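Local coordinates for protein probable arylamine n-acetyl transferase (Mycobacterium abscessus, PDB 4GUZ) that probably transfers the acetyl group of acetyl coenzyme A to the amino group of arylamine substrates, at residues 16-21 with 69-74; 47-52 with 265-270. One frame throughout, in Å; residues are numbered along the deposited sequence.

Contact 1: 16-21 with 69-74; sequences DEYLAF and KLLRSP
Leu71 reaches from one helix to another and packs its two methyls on Phe21 and Tyr18. CD2 sits mainly over one face of the Phe21 ring, 4.1 Å from the ring centroid and 28° off the normal, a CH-pi contact, and also brushes Tyr18 CD1. On that ring face Leu71 CA lies offset toward the rim, near CE1. CD1 meets the helix surface, 3.8 Å from Tyr18 CA and 4.0 Å from Tyr18 CB. CG of Phe21, anti to the backbone N, projects toward 69-74, and the ring's CZ comes within 3.6 Å of Leu70 O. Tyr18 leads elsewhere: its OH is hydrogen-bonded to His42 and its ring packs on helix 79-92.

At the margin, Glu17 and Arg72 illustrate how a salt bridge can border an apolar centre. Their side chains meet at about a right angle, yet the carboxylate and guanidinium planes are nearly coplanar, 29° apart. Arg72 NH1 lies 2.6 Å from Glu17 OE1, which approaches at the guanidinium edge; the hydrogen bond is weak, since its angle at the hydrogen is 120°. Glu17 OE2 rests against the aliphatic part of Arg72, 3.1 Å from CG and 3.2 Å from CD. Leucine against aromatic, with a charged pair beside it, is plain helix-helix packing, here in the N-terminal helical bundle of the arylamine N-acetyltransferase fold.

Contact 2: 47-52 with 265-270; sequences KWENLD and FGIELG
Ile267 packs against Glu49 and Leu51, joining the weakly bonded edge strand 48-49 and the start of helix 51-56 to the linker between helices 254-263 and 271-282, within the arylamine N-acetyltransferase fold. Followed outward from CB, its side chain forks between two neighbours. The CG2 branch stands anti to the backbone N and meets Glu49 OE2 at 3.8 Å and Leu51 CD1 at 4.0 Å. The other branch starts with CG1, 4.2 Å from Lys47 CD, and ends in CD1, which rests on the aliphatic part of Glu49, 3.8 Å from CG and slightly farther from CB.

Lys47 works by its stem. Its CE faces two carbonyl oxygens at once, 3.3 Å from both Phe265 O and Gly266 O, where the chain leaves helix 254-263. Gly266 adopts positive phi at this turn. Farther along, Leu51 CD1 also reaches Leu269 CD1, which lengthens the apolar seam.

The principle illustrated is that a buried acid can offer carbon to one neighbour while its oxygens are gripped by others. Glu49 bends at chi2 (128°), and its OE2 is held by a salt bridge to Arg75 and a bond from Gly76 N. Its OE1, met nearly along its C-O axis, accepts a hydrogen bond from Leu51 N at 3.0 Å.

In the fold
From the N terminus the chain passes through helix 15-21, the first half of contact 1, then helix 32-45, before reaching 47-52, the first half of contact 2. Helix 51-56 comes next, then helix 63-72, which closes contact 1 after 47 residues, a little over half of them helical. The long loop of contact 2 runs on through both sheets and closes only at 265-270, so the two loops cross. Together they tie the N-terminal helices to the edge strand and the C-terminal helical part. The contacts also touch directly: Lys69 pairs with Asp52, and Pro74 O probably accepts a hydrogen bond from Glu268 N. Five residues past Pro74 comes Cys79, probably the cysteine of the family's Cys-His-Asp triad.

Contact 1: 16-21 with 69-74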
loop_
_atom_site.group_PDB
_atom_site.type_symbol
_atom_site.label_atom_id
_atom_site.label_comp_id
_atom_site.label_asym_id
_atom_site.label_seq_id
_atom_site.Cartn_x
_atom_site.Cartn_y
_atom_site.Cartn_z
ATOM N N ASP A 16 -6.544 15.298 13.121
ATOM C CA ASP A 16 -8.016 15.328 13.001
ATOM C C ASP A 16 -8.461 15.220 11.556
ATOM O O ASP A 16 -9.452 14.556 11.270
ATOM C CB ASP A 16 -8.613 16.610 13.619
ATOM C CG ASP A 16 -8.451 16.746 15.124
ATOM O OD1 ASP A 16 -8.450 15.704 15.823
ATOM O OD2 ASP A 16 -8.374 17.899 15.609
ATOM N N GLU A 17 -7.735 15.888 10.652
ATOM C CA GLU A 17 -8.013 15.896 9.216
ATOM C C GLU A 17 -7.856 14.489 8.622
ATOM O O GLU A 17 -8.692 14.057 7.826
ATOM C CB GLU A 17 -7.072 16.871 8.522
ATOM C CG GLU A 17 -7.537 17.260 7.134
ATOM C CD GLU A 17 -6.538 18.045 6.312
ATOM O OE1 GLU A 17 -5.579 18.619 6.881
ATOM O OE2 GLU A 17 -6.744 18.106 5.082
ATOM N N TYR A 18 -6.786 13.788 9.018
ATOM C CA TYR A 18 -6.529 12.432 8.542
ATOM C C TYR A 18 -7.644 11.503 9.011
ATOM O O TYR A 18 -8.153 10.726 8.203
ATOM C CB TYR A 18 -5.138 11.921 9.008
ATOM C CG TYR A 18 -4.951 10.432 8.765
ATOM C CD1 TYR A 18 -4.414 9.963 7.569
ATOM C CD2 TYR A 18 -5.390 9.494 9.697
ATOM C CE1 TYR A 18 -4.303 8.598 7.313
ATOM C CE2 TYR A 18 -5.313 8.126 9.438
ATOM C CZ TYR A 18 -4.736 7.686 8.257
ATOM O OH TYR A 18 -4.638 6.345 8.003
ATOM N N LEU A 19 -8.015 11.575 10.307
ATOM C CA LEU A 19 -9.027 10.682 10.884
ATOM C C LEU A 19 -10.410 10.918 10.284
ATOM O O LEU A 19 -11.144 9.955 10.081
ATOM C CB LEU A 19 -9.069 10.783 12.414
ATOM C CG LEU A 19 -7.766 10.373 13.128
ATOM C CD1 LEU A 19 -7.813 10.731 14.625
ATOM C CD2 LEU A 19 -7.468 8.890 12.954
ATOM N N ALA A 20 -10.752 12.178 9.968
ATOM C CA ALA A 20 -12.031 12.502 9.343
ATOM C C ALA A 20 -12.068 11.921 7.919
ATOM O O ALA A 20 -13.080 11.347 7.517
ATOM C CB ALA A 20 -12.237 14.013 9.310
ATOM N N PHE A 21 -10.934 12.024 7.190
ATOM C CA PHE A 21 -10.783 11.518 5.822
ATOM C C PHE A 21 -10.976 10.000 5.741
ATOM O O PHE A 21 -11.601 9.522 4.799
ATOM C CB PHE A 21 -9.402 11.873 5.256
ATOM C CG PHE A 21 -9.297 11.641 3.764
ATOM C CD1 PHE A 21 -9.639 12.644 2.862
ATOM C CD2 PHE A 21 -8.848 10.421 3.261
ATOM C CE1 PHE A 21 -9.540 12.429 1.484
ATOM C CE2 PHE A 21 -8.757 10.207 1.881
ATOM C CZ PHE A 21 -9.098 11.217 1.005
ATOM N N LYS A 69 -1.119 16.043 -0.660
ATOM C CA LYS A 69 -1.497 15.297 -1.860
ATOM C C LYS A 69 -2.623 14.273 -1.560
ATOM O O LYS A 69 -3.657 14.301 -2.224
ATOM C CB LYS A 69 -0.262 14.592 -2.441
ATOM C CG LYS A 69 -0.511 13.795 -3.723
ATOM C CD LYS A 69 0.643 12.846 -3.927
ATOM C CE LYS A 69 0.525 12.037 -5.175
ATOM N NZ LYS A 69 1.653 11.081 -5.279
ATOM N N LEU A 70 -2.438 13.410 -0.545
ATOM C CA LEU A 70 -3.383 12.320 -0.235
ATOM C C LEU A 70 -4.701 12.736 0.422
ATOM O O LEU A 70 -5.697 12.031 0.246
ATOM C CB LEU A 70 -2.713 11.225 0.635
ATOM C CG LEU A 70 -1.508 10.527 -0.002
ATOM C CD1 LEU A 70 -1.130 9.253 0.732
ATOM C CD2 LEU A 70 -1.763 10.183 -1.419
ATOM N N LEU A 71 -4.728 13.838 1.179
ATOM C CA LEU A 71 -5.953 14.213 1.880
ATOM C C LEU A 71 -6.627 15.484 1.309
ATOM O O LEU A 71 -7.785 15.745 1.644
ATOM C CB LEU A 71 -5.669 14.456 3.386
ATOM C CG LEU A 71 -4.878 13.438 4.221
ATOM C CD1 LEU A 71 -4.656 13.967 5.638
ATOM C CD2 LEU A 71 -5.602 12.101 4.321
ATOM N N ARG A 72 -5.900 16.292 0.515
ATOM C CA ARG A 72 -6.427 17.581 0.048
ATOM C C ARG A 72 -6.455 17.758 -1.488
ATOM O O ARG A 72 -6.779 18.841 -1.977
ATOM C CB ARG A 72 -5.640 18.724 0.710
ATOM C CG ARG A 72 -5.720 18.641 2.231
ATOM C CD ARG A 72 -5.249 19.891 2.943
ATOM N NE ARG A 72 -3.795 19.968 3.030
ATOM C CZ ARG A 72 -3.094 19.786 4.143
ATOM N NH1 ARG A 72 -3.705 19.475 5.277
ATOM N NH2 ARG A 72 -1.777 19.909 4.129
ATOM N N SER A 73 -6.190 16.691 -2.240
ATOM C CA SER A 73 -6.276 16.711 -3.689
ATOM C C SER A 73 -6.825 15.357 -4.180
ATOM O O SER A 73 -6.684 14.360 -3.454
ATOM C CB SER A 73 -4.927 17.046 -4.321
ATOM O OG SER A 73 -4.028 15.951 -4.308
ATOM N N PRO A 74 -7.459 15.291 -5.385
ATOM C CA PRO A 74 -7.980 13.992 -5.874
ATOM C C PRO A 74 -6.831 13.098 -6.372
ATOM O O PRO A 74 -6.698 12.828 -7.568
ATOM C CB PRO A 74 -8.934 14.409 -7.001
ATOM C CG PRO A 74 -8.372 15.693 -7.516
ATOM C CD PRO A 74 -7.753 16.387 -6.341
#

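Contact 2: 47-52 with 265-270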
loop_
_atom_site.group_PDB
_atom_site.type_symbol
_atom_site.label_atom_id
_atom_site.label_comp_id
_atom_site.label_asym_id
_atom_site.label_seq_id
_atom_site.Cartn_x
_atom_site.Cartn_y
_atom_site.Cartn_z
ATOM N N LYS A 47 -6.134 6.755 -1.496
ATOM C CA LYS A 47 -6.063 6.251 -2.859
ATOM C C LYS A 47 -4.706 5.662 -3.155
ATOM O O LYS A 47 -3.724 6.009 -2.488
ATOM C CB LYS A 47 -6.466 7.345 -3.851
ATOM C CG LYS A 47 -7.965 7.628 -3.842
ATOM C CD LYS A 47 -8.287 9.030 -4.336
ATOM C CE LYS A 47 -9.763 9.362 -4.296
ATOM N NZ LYS A 47 -10.331 9.343 -2.920
ATOM N N TRP A 48 -4.649 4.734 -4.122
ATOM C CA TRP A 48 -3.400 4.045 -4.452
ATOM C C TRP A 48 -3.073 4.225 -5.916
ATOM O O TRP A 48 -3.857 3.845 -6.775
ATOM C CB TRP A 48 -3.459 2.554 -4.081
ATOM C CG TRP A 48 -2.096 1.920 -3.922
ATOM C CD1 TRP A 48 -1.471 1.626 -2.749
ATOM C CD2 TRP A 48 -1.161 1.588 -4.971
ATOM N NE1 TRP A 48 -0.246 1.051 -2.995
ATOM C CE2 TRP A 48 -0.002 1.075 -4.349
ATOM C CE3 TRP A 48 -1.191 1.668 -6.378
ATOM C CZ2 TRP A 48 1.103 0.624 -5.080
ATOM C CZ3 TRP A 48 -0.077 1.261 -7.099
ATOM C CH2 TRP A 48 1.044 0.726 -6.454
ATOM N N GLU A 49 -1.907 4.817 -6.205
ATOM C CA GLU A 49 -1.431 5.074 -7.572
ATOM C C GLU A 49 0.050 5.445 -7.564
ATOM O O GLU A 49 0.583 5.817 -6.520
ATOM C CB GLU A 49 -2.266 6.182 -8.244
ATOM C CG GLU A 49 -2.336 7.433 -7.398
ATOM C CD GLU A 49 -1.973 8.741 -8.069
ATOM O OE1 GLU A 49 -0.918 8.803 -8.738
ATOM O OE2 GLU A 49 -2.724 9.722 -7.876
ATOM N N ASN A 50 0.693 5.385 -8.736
ATOM C CA ASN A 50 2.123 5.672 -8.930
ATOM C C ASN A 50 2.346 6.752 -10.002
ATOM O O ASN A 50 3.431 6.777 -10.601
ATOM C CB ASN A 50 2.819 4.370 -9.399
ATOM C CG ASN A 50 2.439 3.978 -10.827
ATOM O OD1 ASN A 50 1.352 4.315 -11.337
ATOM N ND2 ASN A 50 3.364 3.346 -11.540
ATOM N N LEU A 51 1.324 7.601 -10.291
ATOM C CA LEU A 51 1.385 8.532 -11.416
ATOM C C LEU A 51 2.505 9.572 -11.309
ATOM O O LEU A 51 2.981 10.012 -12.349
ATOM C CB LEU A 51 0.032 9.210 -11.717
ATOM C CG LEU A 51 -1.138 8.239 -12.043
ATOM C CD1 LEU A 51 -2.493 8.971 -12.127
ATOM C CD2 LEU A 51 -0.871 7.438 -13.298
ATOM N N ASP A 52 2.998 9.882 -10.088
ATOM C CA ASP A 52 4.126 10.786 -9.914
ATOM C C ASP A 52 5.392 10.163 -10.460
ATOM O O ASP A 52 6.200 10.876 -11.065
ATOM C CB ASP A 52 4.295 11.173 -8.443
ATOM C CG ASP A 52 3.356 12.267 -7.987
ATOM O OD1 ASP A 52 2.554 12.759 -8.824
ATOM O OD2 ASP A 52 3.384 12.601 -6.792
ATOM N N PHE A 265 -11.780 5.729 -9.709
ATOM C CA PHE A 265 -10.787 5.881 -8.651
ATOM C C PHE A 265 -10.800 7.229 -7.918
ATOM O O PHE A 265 -10.176 7.332 -6.861
ATOM C CB PHE A 265 -9.385 5.622 -9.228
ATOM C CG PHE A 265 -9.195 4.229 -9.783
ATOM C CD1 PHE A 265 -8.936 3.156 -8.939
ATOM C CD2 PHE A 265 -9.262 3.993 -11.150
ATOM C CE1 PHE A 265 -8.723 1.879 -9.450
ATOM C CE2 PHE A 265 -9.042 2.714 -11.666
ATOM C CZ PHE A 265 -8.777 1.663 -10.815
ATOM N N GLY A 266 -11.512 8.226 -8.444
ATOM C CA GLY A 266 -11.549 9.560 -7.847
ATOM C C GLY A 266 -10.232 10.298 -7.976
ATOM O O GLY A 266 -9.904 11.125 -7.121
ATOM N N ILE A 267 -9.455 9.979 -9.036
ATOM C CA ILE A 267 -8.159 10.575 -9.331
ATOM C C ILE A 267 -8.305 11.545 -10.511
ATOM O O ILE A 267 -8.819 11.170 -11.567
ATOM C CB ILE A 267 -7.077 9.480 -9.585
ATOM C CG1 ILE A 267 -6.775 8.736 -8.265
ATOM C CG2 ILE A 267 -5.775 10.065 -10.181
ATOM C CD1 ILE A 267 -6.020 7.395 -8.364
ATOM N N GLU A 268 -7.820 12.782 -10.328
ATOM C CA GLU A 268 -7.807 13.819 -11.362
ATOM C C GLU A 268 -6.501 14.568 -11.264
ATOM O O GLU A 268 -6.113 14.987 -10.167
ATOM C CB GLU A 268 -8.999 14.788 -11.212
ATOM C CG GLU A 268 -10.370 14.144 -11.301
ATOM C CD GLU A 268 -11.484 15.087 -10.896
ATOM O OE1 GLU A 268 -11.757 15.199 -9.680
ATOM O OE2 GLU A 268 -12.061 15.738 -11.795
ATOM N N LEU A 269 -5.786 14.672 -12.387
ATOM C CA LEU A 269 -4.504 15.366 -12.447
ATOM C C LEU A 269 -4.697 16.798 -12.905
ATOM O O LEU A 269 -5.758 17.145 -13.441
ATOM C CB LEU A 269 -3.551 14.648 -13.417
ATOM C CG LEU A 269 -3.019 13.273 -13.022
ATOM C CD1 LEU A 269 -2.681 12.461 -14.252
ATOM C CD2 LEU A 269 -1.782 13.385 -12.129
ATOM N N GLY A 270 -3.654 17.612 -12.721
ATOM C CA GLY A 270 -3.623 18.988 -13.205
ATOM C C GLY A 270 -3.577 18.977 -14.720
ATOM O O GLY A 270 -3.155 17.974 -15.314
#